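Side-chain contacts in transcriptional activator ToxR (Vibrio vulnificus, PDB 6UTC), which probably activates transcription as a membrane-spanning regulator whose periplasmic domain interacts with ToxS and bile salts: residues Ser14-Leu19 against Lys62-Gly67; Leu18-Asn23 against Ser42-Val47; Asn48-Thr53 against Leu75-Thr80. All coordinates share one frame; numbering follows the deposited sequence. Where two conformers were deposited one is given.

Contact 1 of 3, residues Ser14-Leu19 against Lys62-Gly67; sequences SKFRLL and KVIATG. With SO4 (sulfate ion), chain B.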
# COMPACT_ATOMS: atom_id res chain seq x y z
N SER A 14 17.66 2.85 -3.48
CA SER A 14 16.64 1.91 -3.04
C SER A 14 16.34 2.04 -1.55
O SER A 14 15.91 1.08 -0.90
CB SER A 14 17.05 0.47 -3.38
OG SER A 14 18.29 0.14 -2.77
N LYS A 15 16.59 3.23 -1.00
CA LYS A 15 16.25 3.52 0.38
C LYS A 15 14.86 4.13 0.44
O LYS A 15 14.46 4.89 -0.44
CB LYS A 15 17.26 4.50 0.98
CG LYS A 15 18.67 3.93 1.09
CD LYS A 15 19.70 5.04 1.04
CE LYS A 15 21.05 4.53 0.58
NZ LYS A 15 21.80 5.59 -0.15
N PHE A 16 14.11 3.77 1.49
CA PHE A 16 12.72 4.17 1.65
C PHE A 16 12.55 5.04 2.88
O PHE A 16 13.21 4.83 3.91
CB PHE A 16 11.84 2.92 1.80
CG PHE A 16 11.83 2.05 0.58
CD1 PHE A 16 11.12 2.41 -0.55
CD2 PHE A 16 12.56 0.88 0.56
CE1 PHE A 16 11.13 1.61 -1.67
CE2 PHE A 16 12.57 0.07 -0.57
CZ PHE A 16 11.85 0.45 -1.69
N ARG A 17 11.65 6.01 2.79
CA ARG A 17 11.21 6.77 3.94
C ARG A 17 9.81 6.30 4.33
O ARG A 17 9.03 5.85 3.49
CB ARG A 17 11.21 8.28 3.67
CG ARG A 17 10.37 8.76 2.49
CD ARG A 17 10.58 10.26 2.24
NE ARG A 17 9.89 10.73 1.04
CZ ARG A 17 8.62 11.12 1.02
NH1 ARG A 17 7.92 11.08 2.14
NH2 ARG A 17 8.04 11.52 -0.10
N LEU A 18 9.51 6.40 5.63
CA LEU A 18 8.25 5.90 6.19
C LEU A 18 7.20 6.99 6.15
O LEU A 18 7.26 7.95 6.93
CB LEU A 18 8.46 5.43 7.62
CG LEU A 18 7.24 4.86 8.35
CD1 LEU A 18 6.76 3.57 7.74
CD2 LEU A 18 7.58 4.65 9.82
N LEU A 19 6.21 6.84 5.26
CA LEU A 19 5.06 7.74 5.26
C LEU A 19 4.23 7.58 6.52
O LEU A 19 3.79 8.57 7.11
CB LEU A 19 4.20 7.48 4.04
CG LEU A 19 4.85 7.80 2.71
CD1 LEU A 19 3.89 7.53 1.57
CD2 LEU A 19 5.29 9.25 2.69
N LYS A 62 5.01 -4.53 4.59
CA LYS A 62 5.12 -3.17 4.13
C LYS A 62 4.34 -3.04 2.84
O LYS A 62 4.00 -4.03 2.18
CB LYS A 62 6.57 -2.75 3.93
CG LYS A 62 7.36 -3.64 3.03
CD LYS A 62 8.85 -3.46 3.33
CE LYS A 62 9.70 -4.49 2.62
NZ LYS A 62 11.12 -4.35 3.05
N VAL A 63 4.04 -1.80 2.51
CA VAL A 63 3.45 -1.43 1.24
C VAL A 63 4.23 -0.25 0.70
O VAL A 63 4.47 0.73 1.42
CB VAL A 63 1.93 -1.17 1.33
CG1 VAL A 63 1.59 -0.01 2.23
CG2 VAL A 63 1.33 -0.98 -0.06
N ILE A 64 4.71 -0.38 -0.53
CA ILE A 64 5.49 0.67 -1.17
C ILE A 64 4.54 1.46 -2.05
O ILE A 64 3.92 0.90 -2.97
CB ILE A 64 6.63 0.09 -2.02
CG1 ILE A 64 7.38 -1.02 -1.28
CG2 ILE A 64 7.56 1.23 -2.51
CD1 ILE A 64 8.01 -0.60 -0.01
N ALA A 65 4.44 2.75 -1.79
CA ALA A 65 3.57 3.64 -2.53
C ALA A 65 4.41 4.50 -3.48
O ALA A 65 5.36 5.15 -3.04
CB ALA A 65 2.81 4.54 -1.57
N THR A 66 4.06 4.49 -4.77
CA THR A 66 4.74 5.31 -5.76
C THR A 66 3.73 5.85 -6.77
O THR A 66 2.58 5.40 -6.86
CB THR A 66 5.82 4.53 -6.51
OG1 THR A 66 5.22 3.42 -7.18
CG2 THR A 66 6.90 4.04 -5.58
N GLY A 67 4.18 6.82 -7.55
CA GLY A 67 3.30 7.46 -8.53
C GLY A 67 2.49 8.54 -7.87
O GLY A 67 3.03 9.36 -7.12
S SO4 B . 5.17 13.25 1.90
O1 SO4 B . 6.13 14.32 1.64
O2 SO4 B . 5.36 12.17 0.94
O3 SO4 B . 3.82 13.80 1.70
O4 SO4 B . 5.34 12.78 3.27
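Ile64 meets the Phe16 ring with both of its branches, the two side chains running nearly perpendicular. From CB of Ile64 the short branch, CG2, goes directly to the rim of the ring, where it lies 3.7 Å from Phe16 CE1. The longer branch first runs through CG1, which stands anti to its own carbonyl carbon (chi1 -45°), and a second bend (chi2 -60°) turns the terminal methyl over the ring. There CD1 sits 4.3 Å from the centroid of the Phe16 ring and 14° off its normal, a CH-pi contact. A beta-branched residue suits this place: one methyl covers the face while another closes on the rim, so that part of an exposed phenylalanine gains an apolar partner.

Leu19 makes a looser second contact, its CD1 4.5 Å from Ala65 CB. The small methyl of Ala65 is consistent with a place where Leu75 and Ile43 also crowd in. The other methyl of Leu19, CD2, approaches a sulfate ion, probably taken up from the crystallisation liquor, at 3.4 Å from SO4 O2. The sulfate is held by Arg17, whose chain is extended from CG to NE, together with the backbone nitrogens of Leu36 and Gln37. Hydrogen bonds of 2.9 Å from Arg17 NH2 and 3.0 Å from Arg17 NH1 converge on SO4 O2, which lies near the guanidinium plane. Arg17 NH2 has a second partner in His33 O.

In the sheet order, strand 25-30 comes between strands 16-22 and 62-67, so Phe16 and Leu19 reach past an intervening strand. Ile64 also packs on Ile78 of strand 72-78, whereas Ala65 touches Leu75 of that strand and Ile43 of helix 40-52.

Contact 2 of 3, residues Leu18-Asn23 against Ser42-Val47; sequences LLENVN and SIRQCV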
# COMPACT_ATOMS: atom_id res chain seq x y z
N LEU A 18 9.51 6.40 5.63
CA LEU A 18 8.25 5.90 6.19
C LEU A 18 7.20 6.99 6.15
O LEU A 18 7.26 7.95 6.93
CB LEU A 18 8.46 5.43 7.62
CG LEU A 18 7.24 4.86 8.35
CD1 LEU A 18 6.76 3.57 7.74
CD2 LEU A 18 7.58 4.65 9.82
N LEU A 19 6.21 6.84 5.26
CA LEU A 19 5.06 7.74 5.26
C LEU A 19 4.23 7.58 6.52
O LEU A 19 3.79 8.57 7.11
CB LEU A 19 4.20 7.48 4.04
CG LEU A 19 4.85 7.80 2.71
CD1 LEU A 19 3.89 7.53 1.57
CD2 LEU A 19 5.29 9.25 2.69
N GLU A 20 3.98 6.34 6.93
CA GLU A 20 3.14 6.09 8.08
C GLU A 20 3.19 4.60 8.37
O GLU A 20 3.28 3.80 7.44
CB GLU A 20 1.69 6.50 7.78
CG GLU A 20 0.75 6.41 8.96
CD GLU A 20 -0.54 7.15 8.71
OE1 GLU A 20 -0.48 8.33 8.29
OE2 GLU A 20 -1.61 6.54 8.91
N ASN A 21 3.14 4.25 9.64
CA ASN A 21 2.86 2.88 10.03
C ASN A 21 1.36 2.75 10.21
O ASN A 21 0.77 3.43 11.07
CB ASN A 21 3.59 2.53 11.33
CG ASN A 21 3.56 1.06 11.62
OD1 ASN A 21 2.50 0.48 11.84
ND2 ASN A 21 4.73 0.43 11.61
N VAL A 22 0.72 1.94 9.38
CA VAL A 22 -0.73 1.77 9.40
C VAL A 22 -1.01 0.37 9.94
O VAL A 22 -0.89 -0.61 9.20
CB VAL A 22 -1.35 1.98 8.01
CG1 VAL A 22 -2.85 1.81 8.08
CG2 VAL A 22 -1.00 3.35 7.46
N ASN A 23 -1.36 0.28 11.22
CA ASN A 23 -1.75 -0.99 11.85
C ASN A 23 -0.70 -2.08 11.63
O ASN A 23 -1.01 -3.22 11.26
CB ASN A 23 -3.13 -1.44 11.38
CG ASN A 23 -4.23 -0.54 11.90
OD1 ASN A 23 -4.17 -0.08 13.04
ND2 ASN A 23 -5.24 -0.30 11.08
N SER A 42 -6.86 7.32 1.22
CA SER A 42 -7.05 6.19 0.32
C SER A 42 -6.12 5.05 0.67
O SER A 42 -6.54 3.89 0.67
CB SER A 42 -6.78 6.59 -1.12
OG SER A 42 -7.67 7.60 -1.55
N ILE A 43 -4.85 5.35 0.94
CA ILE A 43 -3.90 4.30 1.31
C ILE A 43 -4.37 3.59 2.57
O ILE A 43 -4.32 2.36 2.66
CB ILE A 43 -2.48 4.87 1.46
CG1 ILE A 43 -1.94 5.35 0.11
CG2 ILE A 43 -1.55 3.80 2.03
CD1 ILE A 43 -0.65 6.15 0.25
N ARG A 44 -4.83 4.35 3.57
CA ARG A 44 -5.28 3.73 4.82
C ARG A 44 -6.46 2.80 4.57
O ARG A 44 -6.52 1.70 5.14
CB ARG A 44 -5.64 4.80 5.85
CG ARG A 44 -4.43 5.57 6.38
CD ARG A 44 -4.88 6.71 7.25
NE ARG A 44 -3.79 7.65 7.52
CZ ARG A 44 -3.85 8.95 7.28
NH1 ARG A 44 -4.95 9.51 6.80
NH2 ARG A 44 -2.79 9.71 7.54
N GLN A 45 -7.40 3.22 3.74
CA GLN A 45 -8.53 2.35 3.43
C GLN A 45 -8.06 1.09 2.71
O GLN A 45 -8.53 -0.01 3.01
CB GLN A 45 -9.57 3.08 2.59
CG GLN A 45 -10.77 2.21 2.22
CD GLN A 45 -11.71 1.95 3.38
OE1 GLN A 45 -11.40 2.30 4.53
NE2 GLN A 45 -12.86 1.35 3.10
N CYS A 46 -7.13 1.25 1.77
CA CYS A 46 -6.61 0.10 1.04
C CYS A 46 -5.93 -0.89 1.97
O CYS A 46 -6.17 -2.10 1.90
CB CYS A 46 -5.66 0.59 -0.05
SG CYS A 46 -5.24 -0.67 -1.28
N VAL A 47 -5.09 -0.39 2.88
CA VAL A 47 -4.43 -1.27 3.84
C VAL A 47 -5.46 -1.95 4.73
O VAL A 47 -5.36 -3.15 5.02
CB VAL A 47 -3.39 -0.48 4.64
CG1 VAL A 47 -2.80 -1.32 5.78
CG2 VAL A 47 -2.28 0.03 3.70
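Glu20 and Arg44 approach from directions roughly square to one another, yet their charged ends come almost into one plane, with carboxylate and guanidinium 22° apart. Arg44 offers its side edge: Arg44 NE lies 2.8 Å from Glu20 OE2, while Arg44 NH2 lies 2.8 Å from Glu20 OE1. Both hydrogen bonds are nearly straight. OE1 uses its syn lone pair; OE2 is also met on the syn side, though the donor stands a little out of the carboxylate plane. Two bonds of this kind fix the rotation of both groups and probably favour the ionised acid. The fit needs reach from both partners: Glu20 has CG anti to its backbone N (chi1 -174°) and continues extended, and the Arg44 chain is straight from CG to NE.

Beside the ion pair the contact is apolar. Val22 CG1 comes 3.9 Å from Val47 CG1, the two valines meeting obliquely, and Val22 CG2 lies 4.2 Å from the aliphatic CG of Arg44. Arginine thus serves twice, its CG methylene beside valine and its guanidinium on glutamate. Compact, branched valines suit the buried side of a helix-strand interface.

Strand 20-22 and helix 42-47 run in roughly the same direction, their axes 10.0 Å apart. Where the chain turns its corner, Leu19 and Glu20 both face Val27 of strand 25-30, a classic beta bulge. In this domain the Glu20-Arg44 bridge fastens the helix to outermost strand 16-22, while the valines supply the apolar helix-on-sheet packing characteristic of alpha-beta folds.

Contact 3 of 3, residues Asn48-Thr53 against Leu75-Thr80; sequences NKYAET and LNYIHT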
# COMPACT_ATOMS: atom_id res chain seq x y z
N ASN A 48 -6.48 -1.21 5.17
CA ASN A 48 -7.57 -1.79 5.95
C ASN A 48 -8.23 -2.96 5.22
O ASN A 48 -8.42 -4.04 5.79
CB ASN A 48 -8.62 -0.70 6.24
CG ASN A 48 -9.91 -1.24 6.88
OD1 ASN A 48 -10.75 -1.84 6.20
ND2 ASN A 48 -10.06 -1.00 8.17
N LYS A 49 -8.59 -2.75 3.95
CA LYS A 49 -9.29 -3.79 3.21
C LYS A 49 -8.36 -4.96 2.90
O LYS A 49 -8.79 -6.12 2.91
CB LYS A 49 -9.90 -3.22 1.93
CG LYS A 49 -10.80 -2.03 2.16
CD LYS A 49 -11.79 -2.23 3.28
CE LYS A 49 -12.89 -3.19 2.88
NZ LYS A 49 -13.95 -3.24 3.94
N TYR A 50 -7.09 -4.68 2.63
CA TYR A 50 -6.15 -5.75 2.33
C TYR A 50 -5.95 -6.64 3.53
O TYR A 50 -5.83 -7.86 3.40
CB TYR A 50 -4.83 -5.13 1.88
CG TYR A 50 -3.87 -6.11 1.25
CD1 TYR A 50 -3.97 -6.44 -0.09
CD2 TYR A 50 -2.85 -6.69 1.99
CE1 TYR A 50 -3.09 -7.33 -0.68
CE2 TYR A 50 -1.96 -7.58 1.41
CZ TYR A 50 -2.09 -7.89 0.07
OH TYR A 50 -1.22 -8.76 -0.55
N ALA A 51 -5.94 -6.04 4.72
CA ALA A 51 -5.85 -6.83 5.94
C ALA A 51 -6.99 -7.83 6.08
O ALA A 51 -6.82 -8.86 6.73
CB ALA A 51 -5.78 -5.89 7.14
N GLU A 52 -8.14 -7.57 5.46
CA GLU A 52 -9.28 -8.47 5.63
C GLU A 52 -9.05 -9.83 4.98
O GLU A 52 -9.63 -10.82 5.42
CB GLU A 52 -10.55 -7.83 5.07
CG GLU A 52 -11.04 -6.67 5.90
CD GLU A 52 -12.37 -6.13 5.42
OE1 GLU A 52 -12.87 -5.16 6.03
OE2 GLU A 52 -12.92 -6.67 4.43
N THR A 53 -8.21 -9.89 3.95
CA THR A 53 -7.88 -11.16 3.32
C THR A 53 -6.43 -11.58 3.57
O THR A 53 -5.96 -12.53 2.94
CB THR A 53 -8.16 -11.09 1.82
OG1 THR A 53 -7.70 -9.83 1.32
CG2 THR A 53 -9.65 -11.22 1.56
N LEU A 75 0.52 0.71 -5.40
CA LEU A 75 0.82 0.16 -4.08
C LEU A 75 1.36 -1.26 -4.24
O LEU A 75 0.69 -2.11 -4.84
CB LEU A 75 -0.43 0.12 -3.20
CG LEU A 75 -0.99 1.49 -2.82
CD1 LEU A 75 -2.33 1.35 -2.12
CD2 LEU A 75 -0.01 2.25 -1.94
N ASN A 76 2.55 -1.50 -3.72
CA ASN A 76 3.17 -2.82 -3.78
C ASN A 76 3.19 -3.40 -2.37
O ASN A 76 3.94 -2.93 -1.51
CB ASN A 76 4.57 -2.72 -4.38
CG ASN A 76 4.56 -2.84 -5.90
OD1 ASN A 76 4.39 -3.94 -6.43
ND2 ASN A 76 4.68 -1.73 -6.58
N TYR A 77 2.34 -4.40 -2.14
CA TYR A 77 2.28 -5.08 -0.86
C TYR A 77 3.33 -6.17 -0.81
O TYR A 77 3.36 -7.05 -1.68
CB TYR A 77 0.90 -5.69 -0.68
CG TYR A 77 -0.16 -4.69 -0.28
CD1 TYR A 77 -0.35 -4.37 1.05
CD2 TYR A 77 -0.94 -4.06 -1.23
CE1 TYR A 77 -1.30 -3.44 1.43
CE2 TYR A 77 -1.90 -3.13 -0.86
CZ TYR A 77 -2.07 -2.84 0.47
OH TYR A 77 -3.03 -1.91 0.86
N ILE A 78 4.18 -6.11 0.21
CA ILE A 78 5.27 -7.06 0.38
C ILE A 78 5.01 -7.86 1.64
O ILE A 78 4.72 -7.29 2.71
CB ILE A 78 6.63 -6.34 0.42
CG1 ILE A 78 6.89 -5.65 -0.92
CG2 ILE A 78 7.74 -7.34 0.74
CD1 ILE A 78 8.02 -4.64 -0.91
N HIS A 79 5.08 -9.17 1.51
CA HIS A 79 4.86 -10.10 2.61
C HIS A 79 6.18 -10.66 3.11
O HIS A 79 7.25 -10.43 2.54
CB HIS A 79 3.92 -11.21 2.14
CG HIS A 79 2.54 -10.73 1.85
ND1 HIS A 79 1.48 -10.93 2.70
CD2 HIS A 79 2.05 -10.00 0.81
CE1 HIS A 79 0.40 -10.36 2.20
NE2 HIS A 79 0.72 -9.78 1.06
N THR A 80 6.11 -11.40 4.22
CA THR A 80 7.27 -12.16 4.62
C THR A 80 7.62 -13.15 3.51
O THR A 80 6.78 -13.53 2.70
CB THR A 80 6.99 -12.93 5.92
OG1 THR A 80 5.95 -13.88 5.69
CG2 THR A 80 6.59 -11.98 7.05
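Tyr50 and Tyr77 lie flat on one another, face to face, with ring centroids 3.8 Å apart and planes only 10° from parallel. The rings overlap head to tail, so each hydroxyl ends near the other residue's root: Tyr50 OH is 3.7 Å from Tyr77 CB, and Tyr77 OH is 3.8 Å from Tyr50 CB. The closest ring atoms are Tyr50 CD2 and Tyr77 CD1, at 3.5 Å. At chi1 -168° CG points away from its own nitrogen, which swings the Tyr50 ring from the helix towards strand 75-78.

Beyond the stack, His79 meets the edge of Tyr50 head-on, its ring turned 48° from the phenol. His79 NE2 is hydrogen-bonded to Tyr50 OH at 2.7 Å. On its far side ND1 is held weakly by Ser58 O, and His54 stacks on Tyr50, enlarging the aromatic cluster.

Tyrosine suits this buried place because its flat ring provides area for stacking while its hydroxyl finds a polar partner. Stack and hydrogen bond together restrict both tilt and rotation of Tyr50. Either Tyr50 OH or His79 NE2 could be the donor, so the bond gives each of these buried polar atoms a partner whichever way the proton lies.

The three contacts belong to one mixed five-stranded sheet and the helix 40-52 that covers one face of it. Contacts 1 and 2 begin from the same strand, 16-22, and lie about 11 Å apart between centres. Contacts 2 and 3 use successive parts of the helix, about 10 Å apart between centres, and follow one another in series along the chain. Contacts 1 and 3, with centres about 14 Å apart, interlock in sequence and meet through neighbouring strands 62-67 and 72-78. The helix is therefore fastened to an outermost strand and to an inner one, while Cys46, through its disulfide with Cys103, also ties the C-terminal end of the chain to the helix.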